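SusD superfamily protein (Bacteroides thetaiotaomicron VPI-5482, PDB 3HDX) probably binds polysaccharide at the outer membrane of this gut bacterium, as a homologue of the starch-binding protein SusD. Local coordinates at residues Arg51-Val57 and Tyr66-Lys70; Ala187-Lys192 and Lys254-Ile258. All blocks are in the same frame, centred on the assembly; numbering follows the deposited sequence. Where two conformers were deposited one is given.

Contact 1 of 2, residues Arg51-Val57 and Tyr66-Lys70; sequences RSDLQAV and YDLLK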
loop_
_atom_site.group_PDB
_atom_site.type_symbol
_atom_site.label_atom_id
_atom_site.label_comp_id
_atom_site.label_asym_id
_atom_site.label_seq_id
_atom_site.Cartn_x
_atom_site.Cartn_y
_atom_site.Cartn_z
ATOM N N ARG A 51 16.160 15.309 -10.914
ATOM C CA ARG A 51 16.620 13.980 -11.329
ATOM C C ARG A 51 15.940 13.439 -12.577
ATOM O O ARG A 51 14.733 13.233 -12.589
ATOM C CB ARG A 51 16.507 12.989 -10.183
ATOM C CG ARG A 51 17.528 13.203 -9.120
ATOM C CD ARG A 51 17.418 12.298 -7.953
ATOM N NE ARG A 51 17.395 10.874 -8.286
ATOM C CZ ARG A 51 17.276 9.889 -7.378
ATOM N NH1 ARG A 51 17.211 10.142 -6.064
ATOM N NH2 ARG A 51 17.222 8.619 -7.793
ATOM N N SER A 52 16.735 13.110 -13.598
ATOM C CA SER A 52 16.170 12.564 -14.836
ATOM C C SER A 52 15.613 11.145 -14.619
ATOM O O SER A 52 14.663 10.759 -15.288
ATOM C CB SER A 52 17.183 12.585 -16.003
ATOM O OG SER A 52 17.606 13.915 -16.298
ATOM N N ASP A 53 16.195 10.386 -13.684
ATOM C CA ASP A 53 15.711 9.011 -13.396
ATOM C C ASP A 53 14.299 9.036 -12.796
ATOM O O ASP A 53 13.396 8.369 -13.275
ATOM C CB ASP A 53 16.724 8.140 -12.608
ATOM C CG ASP A 53 17.116 8.689 -11.264
ATOM O OD1 ASP A 53 16.699 9.794 -10.857
ATOM O OD2 ASP A 53 17.831 7.984 -10.515
ATOM N N LEU A 54 14.106 9.903 -11.814
ATOM C CA LEU A 54 12.752 10.109 -11.218
ATOM C C LEU A 54 11.801 10.668 -12.271
ATOM O O LEU A 54 10.657 10.253 -12.352
ATOM C CB LEU A 54 12.852 11.035 -10.012
ATOM C CG LEU A 54 13.676 10.590 -8.803
ATOM C CD1 LEU A 54 13.650 11.639 -7.690
ATOM C CD2 LEU A 54 13.194 9.239 -8.243
ATOM N N GLN A 55 12.293 11.561 -13.143
ATOM C CA GLN A 55 11.441 12.123 -14.176
ATOM C C GLN A 55 10.973 11.008 -15.143
ATOM O O GLN A 55 9.823 11.052 -15.653
ATOM C CB GLN A 55 12.152 13.273 -14.937
ATOM C CG GLN A 55 11.224 13.987 -15.902
ATOM C CD GLN A 55 10.093 14.664 -15.167
ATOM O OE1 GLN A 55 10.292 15.680 -14.496
ATOM N NE2 GLN A 55 8.891 14.055 -15.236
ATOM N N ALA A 56 11.871 10.039 -15.435
ATOM C CA ALA A 56 11.503 8.913 -16.314
ATOM C C ALA A 56 10.359 8.080 -15.707
ATOM O O ALA A 56 9.425 7.705 -16.404
ATOM C CB ALA A 56 12.696 8.046 -16.662
ATOM N N VAL A 57 10.420 7.848 -14.391
ATOM C CA VAL A 57 9.309 7.152 -13.720
ATOM C C VAL A 57 8.011 7.962 -13.891
ATOM O O VAL A 57 6.959 7.435 -14.290
ATOM C CB VAL A 57 9.584 6.932 -12.234
ATOM C CG1 VAL A 57 8.365 6.288 -11.541
ATOM C CG2 VAL A 57 10.892 6.106 -12.026
ATOM N N TYR A 66 18.423 4.055 -16.882
ATOM C CA TYR A 66 18.715 4.533 -15.536
ATOM C C TYR A 66 18.758 3.353 -14.598
ATOM O O TYR A 66 17.862 2.497 -14.622
ATOM C CB TYR A 66 17.702 5.595 -15.058
ATOM C CG TYR A 66 17.703 6.828 -15.909
ATOM C CD1 TYR A 66 18.805 7.705 -15.901
ATOM C CD2 TYR A 66 16.637 7.120 -16.747
ATOM C CE1 TYR A 66 18.807 8.831 -16.706
ATOM C CE2 TYR A 66 16.630 8.267 -17.547
ATOM C CZ TYR A 66 17.717 9.101 -17.533
ATOM O OH TYR A 66 17.707 10.220 -18.334
ATOM N N ASP A 67 19.792 3.312 -13.770
ATOM C CA ASP A 67 19.991 2.236 -12.805
ATOM C C ASP A 67 18.781 2.069 -11.839
ATOM O O ASP A 67 18.399 0.960 -11.503
ATOM C CB ASP A 67 21.272 2.481 -12.002
ATOM C CG ASP A 67 21.782 1.233 -11.278
ATOM O OD1 ASP A 67 21.778 0.143 -11.861
ATOM O OD2 ASP A 67 22.245 1.386 -10.131
ATOM N N LEU A 68 18.181 3.186 -11.425
ATOM C CA LEU A 68 17.016 3.140 -10.539
ATOM C C LEU A 68 15.929 2.274 -11.138
ATOM O O LEU A 68 15.325 1.465 -10.430
ATOM C CB LEU A 68 16.435 4.539 -10.292
ATOM C CG LEU A 68 15.122 4.602 -9.473
ATOM C CD1 LEU A 68 15.321 3.999 -8.080
ATOM C CD2 LEU A 68 14.642 6.086 -9.371
ATOM N N LEU A 69 15.655 2.511 -12.418
ATOM C CA LEU A 69 14.607 1.785 -13.122
ATOM C C LEU A 69 14.919 0.295 -13.191
ATOM O O LEU A 69 14.023 -0.564 -12.945
ATOM C CB LEU A 69 14.364 2.343 -14.529
ATOM C CG LEU A 69 13.818 3.768 -14.656
ATOM C CD1 LEU A 69 13.766 4.222 -16.113
ATOM C CD2 LEU A 69 12.527 3.944 -14.001
ATOM N N LYS A 70 16.182 -0.033 -13.486
ATOM C CA LYS A 70 16.587 -1.429 -13.558
ATOM C C LYS A 70 16.407 -2.134 -12.196
ATOM O O LYS A 70 15.897 -3.260 -12.121
ATOM C CB LYS A 70 18.041 -1.527 -14.059
ATOM C CG LYS A 70 18.213 -0.993 -15.473
ATOM C CD LYS A 70 19.609 -1.181 -15.987
ATOM C CE LYS A 70 19.685 -0.578 -17.371
ATOM N NZ LYS A 70 19.104 0.770 -17.327
HETATM O O HOH W 1 19.224 5.914 -11.697
#
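Two short helices meet here in the N-terminal part of a mainly helical SusD-family fold: the start of helix 67-73 packs against most of helix 52-58. A connection of eight residues, mostly loop, separates the two segments, so the two helices are close neighbours in sequence. R51 and Y66 are the N-cap residues. The backbones come nearest at D53 and Y66, with CA atoms 5.8 Å apart. Y66 lays its ring along the start of helix 52-58. The CA of D53 sits 4.0 Å from the centroid of the Y66 ring, 17° off its normal, which makes a CH-pi contact over the face. The OH of Y66 reaches to 3.4 Å from CB of S52, and CE2 of Y66 lies 4.0 Å from CB of A56. L68 comes next and points toward the other helix. Its CD2 is 3.6 Å from CD2 of L54 and 3.9 Å from NH2 of R51. One water links the two helices: it accepts from N of L68 at 2.9 Å and donates to OD2 of D53 at 2.8 Å. The same carboxylate takes NE of R51 on OD1 and NH2 of R51 on OD2, both at 2.9 Å, in a salt bridge within segment 51-57. L69 is buried against A56 and V57, and W458 touches it too. Behind the pair, helix 34-41 covers L54 and V57 with I37 and L41. CD1 of L69 lies 4.0 Å from CB of A56, and CD2 of L69 packs at 3.4 Å against CG2 of V57.

Contact 2 of 2, residues Ala187-Lys192 and Lys254-Ile258; sequences AQWQGK and KGSRI. With EDO (1,2-ethanediol), chain I; EDO (1,2-ethanediol), chain B; EDO (1,2-ethanediol), chain L.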
loop_
_atom_site.group_PDB
_atom_site.type_symbol
_atom_site.label_atom_id
_atom_site.label_comp_id
_atom_site.label_asym_id
_atom_site.label_seq_id
_atom_site.Cartn_x
_atom_site.Cartn_y
_atom_site.Cartn_z
ATOM N N ALA A 187 -3.138 -4.018 22.575
ATOM C CA ALA A 187 -2.663 -2.723 22.058
ATOM C C ALA A 187 -1.202 -2.706 21.633
ATOM O O ALA A 187 -0.839 -2.060 20.676
ATOM C CB ALA A 187 -2.955 -1.590 23.063
ATOM N N GLN A 188 -0.375 -3.497 22.311
ATOM C CA GLN A 188 1.040 -3.562 21.982
ATOM C C GLN A 188 1.326 -4.055 20.575
ATOM O O GLN A 188 2.370 -3.716 20.017
ATOM C CB GLN A 188 1.780 -4.447 22.991
ATOM C CG GLN A 188 1.788 -3.854 24.410
ATOM C CD GLN A 188 2.422 -4.818 25.420
ATOM O OE1 GLN A 188 1.986 -5.962 25.585
ATOM N NE2 GLN A 188 3.434 -4.328 26.125
ATOM N N TRP A 189 0.442 -4.903 20.035
ATOM C CA TRP A 189 0.622 -5.414 18.671
ATOM C C TRP A 189 -0.215 -4.691 17.611
ATOM O O TRP A 189 -0.072 -4.997 16.417
ATOM C CB TRP A 189 0.349 -6.906 18.629
ATOM C CG TRP A 189 1.325 -7.787 19.338
ATOM C CD1 TRP A 189 1.063 -8.651 20.378
ATOM C CD2 TRP A 189 2.700 -7.957 19.006
ATOM N NE1 TRP A 189 2.209 -9.353 20.701
ATOM C CE2 TRP A 189 3.226 -8.951 19.871
ATOM C CE3 TRP A 189 3.553 -7.374 18.052
ATOM C CZ2 TRP A 189 4.578 -9.352 19.805
ATOM C CZ3 TRP A 189 4.894 -7.799 17.978
ATOM C CH2 TRP A 189 5.381 -8.776 18.847
ATOM N N GLN A 190 -1.106 -3.781 18.031
ATOM C CA GLN A 190 -1.945 -3.028 17.067
ATOM C C GLN A 190 -1.045 -2.203 16.143
ATOM O O GLN A 190 -0.115 -1.548 16.589
ATOM C CB GLN A 190 -2.900 -2.087 17.782
ATOM C CG GLN A 190 -4.011 -2.781 18.514
ATOM C CD GLN A 190 -4.855 -1.828 19.348
ATOM O OE1 GLN A 190 -4.755 -0.604 19.191
ATOM N NE2 GLN A 190 -5.744 -2.392 20.196
ATOM N N GLY A 191 -1.318 -2.252 14.844
ATOM C CA GLY A 191 -0.468 -1.524 13.890
ATOM C C GLY A 191 0.898 -2.111 13.677
ATOM O O GLY A 191 1.763 -1.446 13.107
ATOM N N LYS A 192 1.107 -3.347 14.147
ATOM C CA LYS A 192 2.407 -4.017 14.035
ATOM C C LYS A 192 2.255 -5.353 13.297
ATOM O O LYS A 192 2.912 -5.596 12.264
ATOM C CB LYS A 192 3.070 -4.126 15.428
ATOM C CG LYS A 192 3.276 -2.708 16.017
ATOM C CD LYS A 192 4.218 -2.615 17.181
ATOM C CE LYS A 192 4.492 -1.155 17.537
ATOM N NZ LYS A 192 5.480 -1.072 18.673
ATOM N N LYS A 254 -1.833 4.139 16.262
ATOM C CA LYS A 254 -1.233 3.033 15.468
ATOM C C LYS A 254 -2.206 1.955 14.983
ATOM O O LYS A 254 -2.024 1.401 13.911
ATOM C CB LYS A 254 -0.037 2.388 16.182
ATOM C CG LYS A 254 -0.328 1.669 17.491
ATOM C CD LYS A 254 0.979 1.223 18.124
ATOM C CE LYS A 254 0.792 0.229 19.264
ATOM N NZ LYS A 254 -0.040 0.769 20.376
ATOM N N GLY A 255 -3.244 1.657 15.763
ATOM C CA GLY A 255 -4.239 0.679 15.354
ATOM C C GLY A 255 -4.987 1.047 14.072
ATOM O O GLY A 255 -5.581 0.188 13.414
ATOM N N SER A 256 -4.953 2.331 13.733
ATOM C CA SER A 256 -5.565 2.822 12.519
ATOM C C SER A 256 -4.789 2.484 11.247
ATOM O O SER A 256 -5.323 2.662 10.133
ATOM C CB SER A 256 -5.872 4.311 12.645
ATOM O OG SER A 256 -6.835 4.541 13.687
ATOM N N ARG A 257 -3.565 1.974 11.405
ATOM C CA ARG A 257 -2.815 1.393 10.252
ATOM C C ARG A 257 -3.375 -0.023 10.085
ATOM O O ARG A 257 -2.937 -0.956 10.768
ATOM C CB ARG A 257 -1.326 1.398 10.475
ATOM C CG ARG A 257 -0.713 2.745 10.678
ATOM C CD ARG A 257 0.796 2.676 10.599
ATOM N NE ARG A 257 1.374 1.885 11.686
ATOM C CZ ARG A 257 1.853 2.338 12.856
ATOM N NH1 ARG A 257 1.794 3.629 13.210
ATOM N NH2 ARG A 257 2.382 1.474 13.720
ATOM N N ILE A 258 -4.403 -0.167 9.252
ATOM C CA ILE A 258 -5.058 -1.469 9.043
ATOM C C ILE A 258 -4.055 -2.488 8.481
ATOM O O ILE A 258 -4.076 -3.649 8.896
ATOM C CB ILE A 258 -6.313 -1.335 8.171
ATOM C CG1 ILE A 258 -7.357 -0.498 8.901
ATOM C CG2 ILE A 258 -6.904 -2.748 7.782
ATOM C CD1 ILE A 258 -8.579 -0.183 8.057
HETATM C C1 EDO I . 0.140 -4.558 10.178
HETATM O O1 EDO I . -0.073 -4.665 8.813
HETATM C C2 EDO I . -0.865 -3.668 10.819
HETATM O O2 EDO I . -0.539 -2.309 10.510
HETATM C C1 EDO B . 6.832 -5.489 20.171
HETATM O O1 EDO B . 6.564 -4.153 19.724
HETATM C C2 EDO B . 5.569 -5.993 20.849
HETATM O O2 EDO B . 5.269 -5.222 22.017
HETATM C C1 EDO L . 4.808 -7.119 28.368
HETATM O O1 EDO L . 5.072 -6.742 27.001
HETATM C C2 EDO L . 3.541 -6.457 28.876
HETATM O O2 EDO L . 2.407 -7.079 28.259
HETATM O O HOH W 2 -2.804 1.032 20.004
HETATM O O HOH W 3 1.780 -0.527 10.262
#
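The backbones of 187-192 and 254-258 come closest at two glycines, with CA of G191 4.6 Å from CA of G255. Both segments are loop with short 3-10 parts. G191 has a positive phi, 72°, which favours glycine, and its CA makes a CA-H...O contact of 3.3 Å with O of K254. A CB on G191 would clash with that oxygen, and one on G255 would clash with OE1 of Q190. K254 extends along the other loop. Its NZ donates to O of A187 at 3.0 Å, and its CE lies 3.3 Å from O of Q190. A water accepts from NZ of K254 at 2.8 Å and donates to OE1 of Q190 at 2.7 Å; NE2 of Q190 bonds to Q173. NH2 of R257 donates to O of G191 at 3.0 Å and bonds to S249. A second water joins O of G191 to NE of R257, and bonds to O2 of the chain I ethanediol, which donates to O of R257 at 2.8 Å. The ethanediols probably come from the crystallisation liquor and prove no sugar site. The arrangement is a loop-loop junction in the SusD-like fold, joining the lead-in to helix 196-209 with the lead-in to strand 259-261.

The two contacts follow each other in series along the chain. Contact 1 closes before contact 2 opens. Their centres are 34 Å apart, and their nearest atoms are about 23 Å apart. They lie on opposite sides of the chain's centre and share no helix or strand. Contact 1 is local and pairs helices 52-58 and 67-73. Contact 2 spans 61 intervening residues, including helices 196-209, 213-226 and 237-241, and brings together the loops at the two ends of that region. One contact therefore packs two helices close in sequence, and the other joins the ends of a longer stretch that is just over half helix. Both belong to the single chain of the assembly.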